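Local coordinates for uncharacterized protein (Borrelia turicatae, PDB 5VJ4), which is of unknown function but is a putative surface lipoprotein of a relapsing fever spirochete and may bind lipid, at residues Y189-V193 with Y217-F221; K265-L270 with F330-T334; E321-I326 with M342-Y348. All blocks are in the same frame, centred on the assembly; numbering follows the deposited sequence.

Contact 1 (Y189-V193 with Y217-F221)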
ATOM      1  N   TYR A 189       3.540  12.970   1.725  1.00 44.83           N
ATOM      2  CA  TYR A 189       3.649  13.372   3.103  1.00 54.70           C
ATOM      3  C   TYR A 189       2.433  14.213   3.534  1.00 65.84           C
ATOM      4  O   TYR A 189       1.867  13.959   4.630  1.00 55.20           O
ATOM      5  CB  TYR A 189       4.951  14.097   3.357  1.00 56.57           C
ATOM      6  CG  TYR A 189       6.234  13.281   3.284  1.00 53.89           C
ATOM      7  CD1 TYR A 189       6.236  11.888   3.286  1.00 68.76           C
ATOM      8  CD2 TYR A 189       7.469  13.936   3.264  1.00 52.99           C
ATOM      9  CE1 TYR A 189       7.435  11.174   3.238  1.00 59.02           C
ATOM     10  CE2 TYR A 189       8.652  13.234   3.251  1.00 55.89           C
ATOM     11  CZ  TYR A 189       8.636  11.858   3.227  1.00 57.93           C
ATOM     12  OH  TYR A 189       9.846  11.208   3.189  1.00 74.18           O
ATOM     13  N   ASP A 190       2.013  15.155   2.667  1.00 46.42           N
ATOM     14  CA  ASP A 190       0.756  15.913   2.879  1.00 47.15           C
ATOM     15  C   ASP A 190      -0.385  14.970   3.228  1.00 47.10           C
ATOM     16  O   ASP A 190      -1.022  15.105   4.289  1.00 55.09           O
ATOM     17  CB  ASP A 190       0.369  16.739   1.648  1.00 54.25           C
ATOM     18  CG  ASP A 190       1.120  18.071   1.560  1.00 75.04           C
ATOM     19  OD1 ASP A 190       1.693  18.515   2.581  1.00 57.08           O
ATOM     20  OD2 ASP A 190       1.137  18.674   0.458  1.00 99.01           O
ATOM     21  N   GLY A 191      -0.576  13.967   2.378  1.00 39.14           N
ATOM     22  CA  GLY A 191      -1.645  13.002   2.572  1.00 35.65           C
ATOM     23  C   GLY A 191      -1.588  12.399   3.938  1.00 39.49           C
ATOM     24  O   GLY A 191      -2.597  12.349   4.641  1.00 55.40           O
ATOM     25  N   LEU A 192      -0.391  11.970   4.334  1.00 49.69           N
ATOM     26  CA  LEU A 192      -0.238  11.256   5.596  1.00 47.91           C
ATOM     27  C   LEU A 192      -0.564  12.179   6.755  1.00 55.76           C
ATOM     28  O   LEU A 192      -1.277  11.786   7.689  1.00 50.37           O
ATOM     29  CB  LEU A 192       1.152  10.669   5.715  1.00 44.32           C
ATOM     30  CG  LEU A 192       1.442   9.476   4.791  1.00 42.24           C
ATOM     31  CD1 LEU A 192       2.930   9.347   4.625  1.00 57.60           C
ATOM     32  CD2 LEU A 192       0.884   8.193   5.325  1.00 35.75           C
ATOM     33  N   VAL A 193      -0.097  13.421   6.655  1.00 48.60           N
ATOM     34  CA  VAL A 193      -0.411  14.416   7.659  1.00 50.42           C
ATOM     35  C   VAL A 193      -1.910  14.648   7.724  1.00 64.27           C
ATOM     36  O   VAL A 193      -2.501  14.535   8.821  1.00 48.99           O
ATOM     37  CB  VAL A 193       0.366  15.717   7.450  1.00 52.62           C
ATOM     38  CG1 VAL A 193       0.012  16.743   8.537  1.00 49.21           C
ATOM     39  CG2 VAL A 193       1.853  15.416   7.474  1.00 43.21           C
ATOM     40  N   TYR A 217       7.021  14.336  11.002  1.00 47.93           N
ATOM     41  CA  TYR A 217       7.193  14.630   9.579  1.00 49.39           C
ATOM     42  C   TYR A 217       8.200  15.743   9.331  1.00 48.78           C
ATOM     43  O   TYR A 217       8.703  15.879   8.223  1.00 58.29           O
ATOM     44  CB  TYR A 217       5.822  14.857   8.876  1.00 49.12           C
ATOM     45  CG  TYR A 217       5.110  13.536   8.591  1.00 49.27           C
ATOM     46  CD1 TYR A 217       4.262  12.968   9.536  1.00 45.26           C
ATOM     47  CD2 TYR A 217       5.330  12.825   7.398  1.00 47.72           C
ATOM     48  CE1 TYR A 217       3.641  11.738   9.306  1.00 46.20           C
ATOM     49  CE2 TYR A 217       4.722  11.583   7.164  1.00 47.73           C
ATOM     50  CZ  TYR A 217       3.879  11.041   8.123  1.00 54.19           C
ATOM     51  OH  TYR A 217       3.256   9.821   7.910  1.00 55.62           O
ATOM     52  N   ALA A 218       8.504  16.532  10.362  1.00 52.45           N
ATOM     53  CA  ALA A 218       9.452  17.636  10.223  1.00 49.85           C
ATOM     54  C   ALA A 218      10.834  17.161   9.724  1.00 68.89           C
ATOM     55  O   ALA A 218      11.289  17.644   8.668  1.00 63.84           O
ATOM     56  CB  ALA A 218       9.546  18.418  11.500  1.00 48.49           C
ATOM     57  N   PRO A 219      11.472  16.170  10.421  1.00 50.73           N
ATOM     58  CA  PRO A 219      12.677  15.572   9.888  1.00 47.97           C
ATOM     59  C   PRO A 219      12.547  15.143   8.430  1.00 64.05           C
ATOM     60  O   PRO A 219      13.501  15.314   7.651  1.00 65.67           O
ATOM     61  CB  PRO A 219      12.818  14.312  10.723  1.00 46.92           C
ATOM     62  CG  PRO A 219      12.252  14.671  12.029  1.00 47.67           C
ATOM     63  CD  PRO A 219      11.068  15.482  11.662  1.00 47.64           C
ATOM     64  N   ARG A 220      11.378  14.592   8.080  1.00 48.67           N
ATOM     65  CA  ARG A 220      11.193  13.982   6.788  1.00 54.88           C
ATOM     66  C   ARG A 220      11.226  15.028   5.680  1.00 51.86           C
ATOM     67  O   ARG A 220      11.744  14.756   4.590  1.00 77.87           O
ATOM     68  CB  ARG A 220       9.948  13.092   6.758  1.00 59.23           C
ATOM     69  CG  ARG A 220       9.947  12.031   7.856  1.00 58.78           C
ATOM     70  CD  ARG A 220       8.634  11.247   7.926  1.00 49.57           C
ATOM     71  NE  ARG A 220       8.736  10.095   8.805  1.00 40.92           N
ATOM     72  CZ  ARG A 220       7.760   9.639   9.586  1.00 68.52           C
ATOM     73  NH1 ARG A 220       6.588  10.240   9.618  1.00 57.26           N
ATOM     74  NH2 ARG A 220       7.961   8.582  10.376  1.00 72.12           N
ATOM     75  N   PHE A 221      10.729  16.227   5.984  1.00 60.42           N
ATOM     76  CA  PHE A 221      10.791  17.349   5.044  1.00 56.19           C
ATOM     77  C   PHE A 221      12.191  17.939   5.042  1.00 60.55           C
ATOM     78  O   PHE A 221      12.785  18.112   3.976  1.00 71.28           O
ATOM     79  CB  PHE A 221       9.784  18.423   5.406  1.00 45.32           C
ATOM     80  CG  PHE A 221       8.387  18.128   4.952  1.00 48.80           C
ATOM     81  CD1 PHE A 221       8.071  18.084   3.615  1.00 56.44           C
ATOM     82  CD2 PHE A 221       7.366  17.952   5.879  1.00 58.81           C
ATOM     83  CE1 PHE A 221       6.767  17.829   3.195  1.00 58.46           C
ATOM     84  CE2 PHE A 221       6.061  17.696   5.472  1.00 60.24           C
ATOM     85  CZ  PHE A 221       5.762  17.631   4.126  1.00 47.14           C
TER
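The unusual feature is one tyrosine ring, Tyr189 on helix 176-201, that makes two edge-to-face pairs at once, one through its edge and one through its face. Its edge is directed at the face of Phe221 in a pair that is almost exactly perpendicular, with planes at 89° and ring centroids 5.5 Å apart; Tyr189 CB also lies 3.7 Å from Phe221 CZ. The face of Tyr189 in turn receives the edge of Tyr217 in an offset edge-to-face arrangement, planes at 64° and centroids 5.9 Å apart. Tyr189 CE2 reaches Arg220 CB at 3.7 Å.

One turn further along, Val193 CG2 sits 4.2 Å from the centroid of the Tyr217 ring, over its face, as a CH-pi contact. Leu192 CB packs 3.7 Å from Tyr217 CZ, near the phenol end of the same ring. The partner segment lies largely on the short helix 218-222, and the cluster packs this short helix against the long helix 176-201 in an all-helical fold. Helix 145-171 covers Phe221 and helix 263-301 touches Leu192.

The polar groups turn to partners beyond the two segments: Asp190 OD1 is hydrogen-bonded to Tyr126 and forms a salt bridge with Lys163, while Arg220 forms salt bridges with Asp283 and Asp245. Tyr217 OH has a weak hydrogen bond to Asp283. No hydrogen bond joins the two segments, so the interface itself is held by aromatic, CH-pi and other apolar contacts, with charges paired around it to other parts of the chain.

Contact 2 (K265-L270 with F330-T334)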
ATOM      1  N   LYS A 265      15.665  -9.842   3.048  1.00 69.66           N
ATOM      2  CA  LYS A 265      14.243 -10.058   2.836  1.00 75.72           C
ATOM      3  C   LYS A 265      13.441  -8.901   3.404  1.00 81.73           C
ATOM      4  O   LYS A 265      12.552  -8.351   2.737  1.00 77.68           O
ATOM      5  CB  LYS A 265      13.803 -11.354   3.468  1.00 69.37           C
ATOM      6  CG  LYS A 265      13.955 -12.528   2.523  1.00106.04           C
ATOM      7  CD  LYS A 265      13.573 -13.796   3.263  1.00126.08           C
ATOM      8  CE  LYS A 265      14.147 -15.054   2.635  1.00 77.70           C
ATOM      9  NZ  LYS A 265      14.212 -16.033   3.760  1.00118.25           N
ATOM     10  N   PHE A 266      13.810  -8.514   4.622  1.00 72.52           N
ATOM     11  CA  PHE A 266      13.165  -7.425   5.330  1.00 62.32           C
ATOM     12  C   PHE A 266      13.267  -6.172   4.489  1.00 72.32           C
ATOM     13  O   PHE A 266      12.263  -5.505   4.237  1.00 80.45           O
ATOM     14  CB  PHE A 266      13.842  -7.216   6.673  1.00 49.74           C
ATOM     15  CG  PHE A 266      13.401  -5.996   7.407  1.00 53.05           C
ATOM     16  CD1 PHE A 266      12.152  -5.955   8.051  1.00 65.17           C
ATOM     17  CD2 PHE A 266      14.244  -4.886   7.503  1.00 59.92           C
ATOM     18  CE1 PHE A 266      11.746  -4.824   8.764  1.00 51.21           C
ATOM     19  CE2 PHE A 266      13.841  -3.745   8.213  1.00 58.16           C
ATOM     20  CZ  PHE A 266      12.594  -3.717   8.847  1.00 55.95           C
ATOM     21  N   ASN A 267      14.474  -5.875   4.024  1.00 49.04           N
ATOM     22  CA  ASN A 267      14.636  -4.720   3.177  1.00 47.76           C
ATOM     23  C   ASN A 267      13.873  -4.762   1.861  1.00 57.60           C
ATOM     24  O   ASN A 267      13.474  -3.702   1.368  1.00 52.23           O
ATOM     25  CB  ASN A 267      16.096  -4.400   2.968  1.00 40.33           C
ATOM     26  CG  ASN A 267      16.731  -3.780   4.198  1.00 66.55           C
ATOM     27  OD1 ASN A 267      17.946  -3.709   4.309  1.00 87.11           O
ATOM     28  ND2 ASN A 267      15.906  -3.316   5.129  1.00 81.22           N
ATOM     29  N   ASN A 268      13.639  -5.966   1.315  1.00 50.58           N
ATOM     30  CA  ASN A 268      12.916  -6.037   0.069  1.00 68.04           C
ATOM     31  C   ASN A 268      11.456  -5.625   0.201  1.00 73.93           C
ATOM     32  O   ASN A 268      10.921  -4.923  -0.673  1.00 63.74           O
ATOM     33  CB  ASN A 268      13.035  -7.371  -0.669  1.00 86.53           C
ATOM     34  CG  ASN A 268      12.360  -7.309  -2.063  1.00122.16           C
ATOM     35  OD1 ASN A 268      11.917  -8.313  -2.627  1.00 82.11           O
ATOM     36  ND2 ASN A 268      12.249  -6.094  -2.608  1.00113.04           N
ATOM     37  N   VAL A 269      10.812  -6.024   1.288  1.00 62.22           N
ATOM     38  CA  VAL A 269       9.414  -5.585   1.459  1.00 66.05           C
ATOM     39  C   VAL A 269       9.331  -4.079   1.630  1.00 63.81           C
ATOM     40  O   VAL A 269       8.432  -3.446   1.065  1.00 59.49           O
ATOM     41  CB  VAL A 269       8.599  -6.338   2.523  1.00 48.22           C
ATOM     42  CG1 VAL A 269       8.555  -7.801   2.189  1.00 65.54           C
ATOM     43  CG2 VAL A 269       9.310  -6.282   3.807  1.00 72.95           C
ATOM     44  N   LEU A 270      10.301  -3.500   2.334  1.00 47.40           N
ATOM     45  CA  LEU A 270      10.317  -2.054   2.464  1.00 50.92           C
ATOM     46  C   LEU A 270      10.377  -1.398   1.100  1.00 56.76           C
ATOM     47  O   LEU A 270       9.616  -0.498   0.818  1.00 65.64           O
ATOM     48  CB  LEU A 270      11.482  -1.597   3.297  1.00 41.05           C
ATOM     49  CG  LEU A 270      11.604  -2.062   4.744  1.00 45.75           C
ATOM     50  CD1 LEU A 270      12.602  -1.193   5.488  1.00 35.73           C
ATOM     51  CD2 LEU A 270      10.301  -2.058   5.503  1.00 49.94           C
ATOM     52  N   PHE A 330       5.442  -9.503   7.703  1.00 50.26           N
ATOM     53  CA  PHE A 330       6.610  -9.496   6.825  1.00 64.70           C
ATOM     54  C   PHE A 330       6.830 -10.842   6.133  1.00 71.30           C
ATOM     55  O   PHE A 330       7.087 -10.888   4.933  1.00 74.66           O
ATOM     56  CB  PHE A 330       7.854  -9.092   7.585  1.00 42.93           C
ATOM     57  CG  PHE A 330       8.017  -7.635   7.681  1.00 56.11           C
ATOM     58  CD1 PHE A 330       8.556  -6.942   6.636  1.00 55.15           C
ATOM     59  CD2 PHE A 330       7.582  -6.936   8.802  1.00 74.77           C
ATOM     60  CE1 PHE A 330       8.677  -5.564   6.675  1.00 48.27           C
ATOM     61  CE2 PHE A 330       7.719  -5.568   8.868  1.00 48.99           C
ATOM     62  CZ  PHE A 330       8.275  -4.880   7.788  1.00 63.48           C
ATOM     63  N   LYS A 331       6.720 -11.929   6.896  1.00 69.21           N
ATOM     64  CA  LYS A 331       6.883 -13.255   6.346  1.00 79.84           C
ATOM     65  C   LYS A 331       5.850 -13.477   5.224  1.00 75.05           C
ATOM     66  O   LYS A 331       6.199 -13.786   4.078  1.00 75.46           O
ATOM     67  CB  LYS A 331       6.793 -14.333   7.438  1.00 86.42           C
ATOM     68  CG  LYS A 331       6.510 -15.723   6.866  1.00135.88           C
ATOM     69  CD  LYS A 331       6.738 -16.901   7.803  1.00105.74           C
ATOM     70  CE  LYS A 331       7.003 -18.161   6.985  1.00 94.13           C
ATOM     71  NZ  LYS A 331       6.502 -19.413   7.621  1.00127.47           N
ATOM     72  N   GLY A 332       4.587 -13.288   5.554  1.00 56.80           N
ATOM     73  CA  GLY A 332       3.536 -13.441   4.582  1.00 63.01           C
ATOM     74  C   GLY A 332       3.772 -12.583   3.356  1.00 71.13           C
ATOM     75  O   GLY A 332       3.342 -12.932   2.253  1.00 61.39           O
ATOM     76  N   PHE A 333       4.470 -11.466   3.530  1.00 57.63           N
ATOM     77  CA  PHE A 333       4.699 -10.612   2.391  1.00 56.81           C
ATOM     78  C   PHE A 333       5.710 -11.276   1.465  1.00 65.97           C
ATOM     79  O   PHE A 333       5.407 -11.505   0.305  1.00 62.23           O
ATOM     80  CB  PHE A 333       5.181  -9.260   2.838  1.00 53.87           C
ATOM     81  CG  PHE A 333       5.171  -8.232   1.760  1.00 58.96           C
ATOM     82  CD1 PHE A 333       6.082  -8.281   0.708  1.00 57.46           C
ATOM     83  CD2 PHE A 333       4.261  -7.182   1.808  1.00 62.90           C
ATOM     84  CE1 PHE A 333       6.080  -7.312  -0.283  1.00 59.46           C
ATOM     85  CE2 PHE A 333       4.241  -6.209   0.816  1.00 63.47           C
ATOM     86  CZ  PHE A 333       5.151  -6.273  -0.236  1.00 65.97           C
ATOM     87  N   THR A 334       6.893 -11.607   1.975  1.00 65.99           N
ATOM     88  CA  THR A 334       7.899 -12.263   1.129  1.00100.28           C
ATOM     89  C   THR A 334       7.416 -13.626   0.629  1.00 79.14           C
ATOM     90  O   THR A 334       7.847 -14.075  -0.421  1.00 72.50           O
ATOM     91  CB  THR A 334       9.253 -12.433   1.831  1.00 59.23           C
ATOM     92  OG1 THR A 334       8.990 -12.857   3.147  1.00 83.42           O
ATOM     93  CG2 THR A 334      10.013 -11.110   1.886  1.00 53.46           C
TER
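Lys265 opens the contact near the start of helix 263-301: its backbone O lies 3.8 Å from Thr334 CG2, and its CB 4.1 Å from the same methyl, while the end of the side chain runs off from the partner helix. Phe266 meets Phe330 with CE1 3.6 Å from Phe330 CZ; the rings are oblique, with planes at 42° and centroids 5.1 Å apart. Val269, one turn on, points into the other helix and lies among Phe330, Phe333 and Thr334. Its CB sits over the face of the Phe333 ring, 4.0 Å from the centroid, in a CH-pi contact, and its CG1 is 3.6 Å from Thr334 CG2. Leu270 finishes the segment, its CD2 4.0 Å from Phe330 CE1 at the ring edge.

The two helical segments cross at 78° with axes 9.8 Å apart, joining the start of helix 263-301 to the end of helix 308-334 in a steeply crossed helix pair. Helix 243-256 adds Ile249 and Ile252 against Phe266. Phe333 also packs on Tyr276 of the second subunit, so this junction borders directly on that subunit. With no hydrogen bond between the segments, the crossing rests on van der Waals packing, mostly of apolar and aromatic side chains.

Contact 3 (E321-I326 with M342-Y348). With SO4 (sulfate ion), chain G.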
ATOM      1  N   GLU A 321       1.522 -10.527  21.250  1.00 74.32           N
ATOM      2  CA  GLU A 321       0.581 -10.515  20.113  1.00 68.00           C
ATOM      3  C   GLU A 321       0.995  -9.516  19.040  1.00 71.77           C
ATOM      4  O   GLU A 321       0.940  -9.829  17.856  1.00 71.64           O
ATOM      5  CB  GLU A 321      -0.851 -10.208  20.563  1.00 69.46           C
ATOM      6  CG  GLU A 321      -1.503 -11.189  21.521  1.00 66.26           C
ATOM      7  CD  GLU A 321      -2.884 -10.736  21.984  1.00111.48           C
ATOM      8  OE1 GLU A 321      -3.505  -9.872  21.319  1.00103.75           O
ATOM      9  OE2 GLU A 321      -3.364 -11.257  23.012  1.00124.79           O
ATOM     10  N   TYR A 322       1.432  -8.326  19.454  1.00 63.18           N
ATOM     11  CA  TYR A 322       1.823  -7.295  18.487  1.00 69.29           C
ATOM     12  C   TYR A 322       3.078  -7.698  17.711  1.00 74.56           C
ATOM     13  O   TYR A 322       3.029  -7.809  16.491  1.00 73.36           O
ATOM     14  CB  TYR A 322       1.982  -5.905  19.150  1.00 54.60           C
ATOM     15  CG  TYR A 322       2.226  -4.794  18.170  1.00 41.12           C
ATOM     16  CD1 TYR A 322       1.408  -4.653  17.025  1.00 51.31           C
ATOM     17  CD2 TYR A 322       3.273  -3.887  18.356  1.00 37.63           C
ATOM     18  CE1 TYR A 322       1.653  -3.649  16.079  1.00 47.51           C
ATOM     19  CE2 TYR A 322       3.520  -2.870  17.409  1.00 45.82           C
ATOM     20  CZ  TYR A 322       2.707  -2.766  16.273  1.00 54.05           C
ATOM     21  OH  TYR A 322       2.913  -1.779  15.340  1.00 63.40           O
ATOM     22  N   TYR A 323       4.183  -7.932  18.426  1.00 71.00           N
ATOM     23  CA  TYR A 323       5.430  -8.412  17.822  1.00 66.27           C
ATOM     24  C   TYR A 323       5.201  -9.597  16.869  1.00 64.38           C
ATOM     25  O   TYR A 323       5.745  -9.640  15.765  1.00 67.65           O
ATOM     26  CB  TYR A 323       6.422  -8.776  18.901  1.00 48.32           C
ATOM     27  CG  TYR A 323       7.178  -7.606  19.522  1.00 60.86           C
ATOM     28  CD1 TYR A 323       6.700  -6.282  19.458  1.00 52.64           C
ATOM     29  CD2 TYR A 323       8.370  -7.844  20.213  1.00 64.70           C
ATOM     30  CE1 TYR A 323       7.416  -5.238  20.052  1.00 68.57           C
ATOM     31  CE2 TYR A 323       9.095  -6.816  20.797  1.00 69.41           C
ATOM     32  CZ  TYR A 323       8.623  -5.523  20.730  1.00 71.37           C
ATOM     33  OH  TYR A 323       9.380  -4.541  21.335  1.00 74.56           O
ATOM     34  N   SER A 324       4.325 -10.503  17.263  1.00 62.36           N
ATOM     35  CA  SER A 324       3.918 -11.593  16.384  1.00 76.25           C
ATOM     36  C   SER A 324       3.237 -11.098  15.107  1.00 70.60           C
ATOM     37  O   SER A 324       3.525 -11.608  14.024  1.00 84.54           O
ATOM     38  CB  SER A 324       3.039 -12.605  17.134  1.00 84.74           C
ATOM     39  OG  SER A 324       2.220 -13.335  16.242  1.00 88.93           O
ATOM     40  N   ASN A 325       2.341 -10.115  15.228  1.00 76.59           N
ATOM     41  CA  ASN A 325       1.692  -9.530  14.047  1.00 56.30           C
ATOM     42  C   ASN A 325       2.751  -8.985  13.090  1.00 58.46           C
ATOM     43  O   ASN A 325       2.613  -9.142  11.877  1.00 73.21           O
ATOM     44  CB  ASN A 325       0.703  -8.418  14.431  1.00 61.54           C
ATOM     45  CG  ASN A 325      -0.675  -8.935  14.833  1.00 60.59           C
ATOM     46  OD1 ASN A 325      -0.824 -10.046  15.289  1.00 87.04           O
ATOM     47  ND2 ASN A 325      -1.684  -8.100  14.678  1.00 68.48           N
ATOM     48  N   ILE A 326       3.814  -8.377  13.636  1.00 48.72           N
ATOM     49  CA  ILE A 326       4.846  -7.760  12.804  1.00 55.93           C
ATOM     50  C   ILE A 326       5.569  -8.842  11.992  1.00 69.92           C
ATOM     51  O   ILE A 326       5.569  -8.809  10.755  1.00 75.78           O
ATOM     52  CB  ILE A 326       5.835  -6.908  13.620  1.00 54.05           C
ATOM     53  CG1 ILE A 326       5.108  -5.846  14.437  1.00 56.38           C
ATOM     54  CG2 ILE A 326       6.828  -6.219  12.703  1.00 48.01           C
ATOM     55  CD1 ILE A 326       6.028  -5.034  15.340  1.00 64.00           C
HETATM   56  N   MSE A 342       0.870  -4.927   7.446  1.00 57.30           N
HETATM   57  CA  MSE A 342      -0.190  -4.558   8.371  1.00 59.36           C
HETATM   58  C   MSE A 342      -0.022  -5.178   9.714  1.00 71.52           C
HETATM   59  O   MSE A 342      -0.202  -6.387   9.865  1.00 68.90           O
HETATM   60  CB  MSE A 342      -1.502  -4.991   7.755  1.00 73.76           C
HETATM   61  CG  MSE A 342      -2.022  -3.954   6.759  1.00 90.26           C
HETATM   62 SE   MSE A 342      -3.585  -4.865   5.960  1.00194.30          SE
HETATM   63  CE  MSE A 342      -3.040  -6.769   5.768  1.00113.55           C
ATOM     64  N   THR A 343       0.309  -4.348  10.706  1.00 75.08           N
ATOM     65  CA  THR A 343       0.615  -4.819  12.068  1.00 67.34           C
ATOM     66  C   THR A 343      -0.571  -4.749  13.054  1.00 82.55           C
ATOM     67  O   THR A 343      -0.426  -5.127  14.227  1.00 78.13           O
ATOM     68  CB  THR A 343       1.747  -3.992  12.667  1.00 57.21           C
ATOM     69  OG1 THR A 343       1.260  -2.679  12.929  1.00 69.20           O
ATOM     70  CG2 THR A 343       2.910  -3.898  11.702  1.00 79.47           C
ATOM     71  N   ASP A 344      -1.727  -4.264  12.576  1.00 63.28           N
ATOM     72  CA  ASP A 344      -2.901  -3.980  13.416  1.00 77.77           C
ATOM     73  C   ASP A 344      -2.519  -3.123  14.637  1.00 77.81           C
ATOM     74  O   ASP A 344      -2.916  -3.393  15.773  1.00 80.54           O
ATOM     75  CB  ASP A 344      -3.618  -5.280  13.823  1.00 76.91           C
ATOM     76  CG  ASP A 344      -5.131  -5.211  13.627  1.00 90.12           C
ATOM     77  OD1 ASP A 344      -5.646  -4.215  13.055  1.00104.87           O
ATOM     78  OD2 ASP A 344      -5.809  -6.176  14.045  1.00107.61           O
ATOM     79  N   GLY A 345      -1.746  -2.077  14.377  1.00 73.15           N
ATOM     80  CA  GLY A 345      -1.086  -1.330  15.436  1.00 67.98           C
ATOM     81  C   GLY A 345      -2.012  -0.419  16.219  1.00 73.83           C
ATOM     82  O   GLY A 345      -1.829  -0.255  17.418  1.00 81.25           O
ATOM     83  N   ASP A 346      -2.993   0.178  15.545  1.00 72.35           N
ATOM     84  CA  ASP A 346      -3.958   1.038  16.216  1.00 75.89           C
ATOM     85  C   ASP A 346      -4.723   0.274  17.310  1.00 78.05           C
ATOM     86  O   ASP A 346      -4.792   0.722  18.463  1.00 73.93           O
ATOM     87  CB  ASP A 346      -4.912   1.691  15.205  1.00 71.89           C
ATOM     88  CG  ASP A 346      -5.632   2.896  15.777  1.00101.78           C
ATOM     89  OD1 ASP A 346      -5.223   3.442  16.837  1.00146.73           O
ATOM     90  OD2 ASP A 346      -6.624   3.311  15.155  1.00112.21           O
ATOM     91  N   LYS A 347      -5.245  -0.901  16.951  1.00 72.38           N
ATOM     92  CA  LYS A 347      -5.929  -1.795  17.894  1.00 59.86           C
ATOM     93  C   LYS A 347      -5.075  -2.024  19.150  1.00 74.17           C
ATOM     94  O   LYS A 347      -5.582  -2.023  20.264  1.00 89.06           O
ATOM     95  CB  LYS A 347      -6.253  -3.125  17.201  1.00 55.69           C
ATOM     96  CG  LYS A 347      -6.819  -4.249  18.057  1.00 84.92           C
ATOM     97  CD  LYS A 347      -7.032  -5.503  17.206  1.00108.70           C
ATOM     98  CE  LYS A 347      -7.929  -6.538  17.873  1.00128.12           C
ATOM     99  NZ  LYS A 347      -8.576  -7.467  16.899  1.00120.82           N
ATOM    100  N   TYR A 348      -3.775  -2.176  18.954  1.00 57.74           N
ATOM    101  CA  TYR A 348      -2.891  -2.467  20.054  1.00 58.07           C
ATOM    102  C   TYR A 348      -2.518  -1.228  20.849  1.00 61.24           C
ATOM    103  O   TYR A 348      -2.240  -1.327  22.052  1.00 68.80           O
ATOM    104  CB  TYR A 348      -1.683  -3.314  19.578  1.00 57.70           C
ATOM    105  CG  TYR A 348      -2.069  -4.787  19.407  1.00 61.75           C
ATOM    106  CD1 TYR A 348      -2.849  -5.216  18.317  1.00 83.28           C
ATOM    107  CD2 TYR A 348      -1.728  -5.742  20.379  1.00 66.94           C
ATOM    108  CE1 TYR A 348      -3.248  -6.547  18.193  1.00 93.83           C
ATOM    109  CE2 TYR A 348      -2.108  -7.081  20.258  1.00 73.00           C
ATOM    110  CZ  TYR A 348      -2.862  -7.478  19.167  1.00 85.88           C
ATOM    111  OH  TYR A 348      -3.229  -8.791  19.044  1.00115.01           O
TER
HETATM  112  S   SO4 G 505      -2.251  -1.336  10.534  1.00164.55           S
HETATM  113  O1  SO4 G 505      -2.782  -0.713  11.786  1.00114.51           O
HETATM  114  O2  SO4 G 505      -0.819  -1.695  10.825  1.00 89.49           O
HETATM  115  O3  SO4 G 505      -2.294  -0.417   9.349  1.00 94.25           O
HETATM  116  O4  SO4 G 505      -3.145  -2.492  10.204  1.00 95.72           O
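Tyr348 OH donates a short hydrogen bond of 2.5 Å to Glu321 OE1, and Glu321 OE2 forms a salt bridge with Arg317. At the other end of the interface, Tyr322 OH and Thr343 OG1 share a hydrogen bond of 3.1 Å, and Asn325 ND2 donates to Thr343 O at 3.3 Å. A sulfate, probably from the crystallisation liquor, accepts hydrogen bonds from Thr343 N (to O2, 2.9 Å) and Gly345 N (to O1, 3.1 Å). The Tyr322 and Asn325 bonds tie Thr343, in the loop entering helix 345-365, to helix 308-334, and the Glu321-Tyr348 bond joins the two helices directly; helices and loop form a helical hairpin. Asp344 occupies the N-cap position, but its side chain makes no capping bond. Further out, the Tyr322 and Tyr348 rings are inclined by only 27° but so displaced, with centroids 5.9 Å apart, that they hardly overlap. Tyr322 CE1 packs 3.6 Å from Gly345 CA, and Ile326 CG1 lies 4.0 Å from Thr343 CG2. Tyr322 also touches Ile284, Tyr285 and Val288 of helix 263-301.

In the fold
Contacts 2 and 3 share helix 308-334, contact 2 at its C-terminal end, and their segments alternate along the chain; contact 1 closes before either opens, its nearest atoms about 12 Å from each. Contact 1 is also the most central, its centre about 9 Å from that of the chain, against about 16 Å for contact 3 and 22 Å for contact 2. Contacts 1 and 2, both buried, rely on aromatic and apolar contacts, although contact 2 lies far out and is bordered by the second subunit. Partly buried contact 3, with exposed residues and a sulfate at its loop, adds hydrogen bonds. Helix 263-301 supplies a segment to contact 2 and touches contacts 1 and 3.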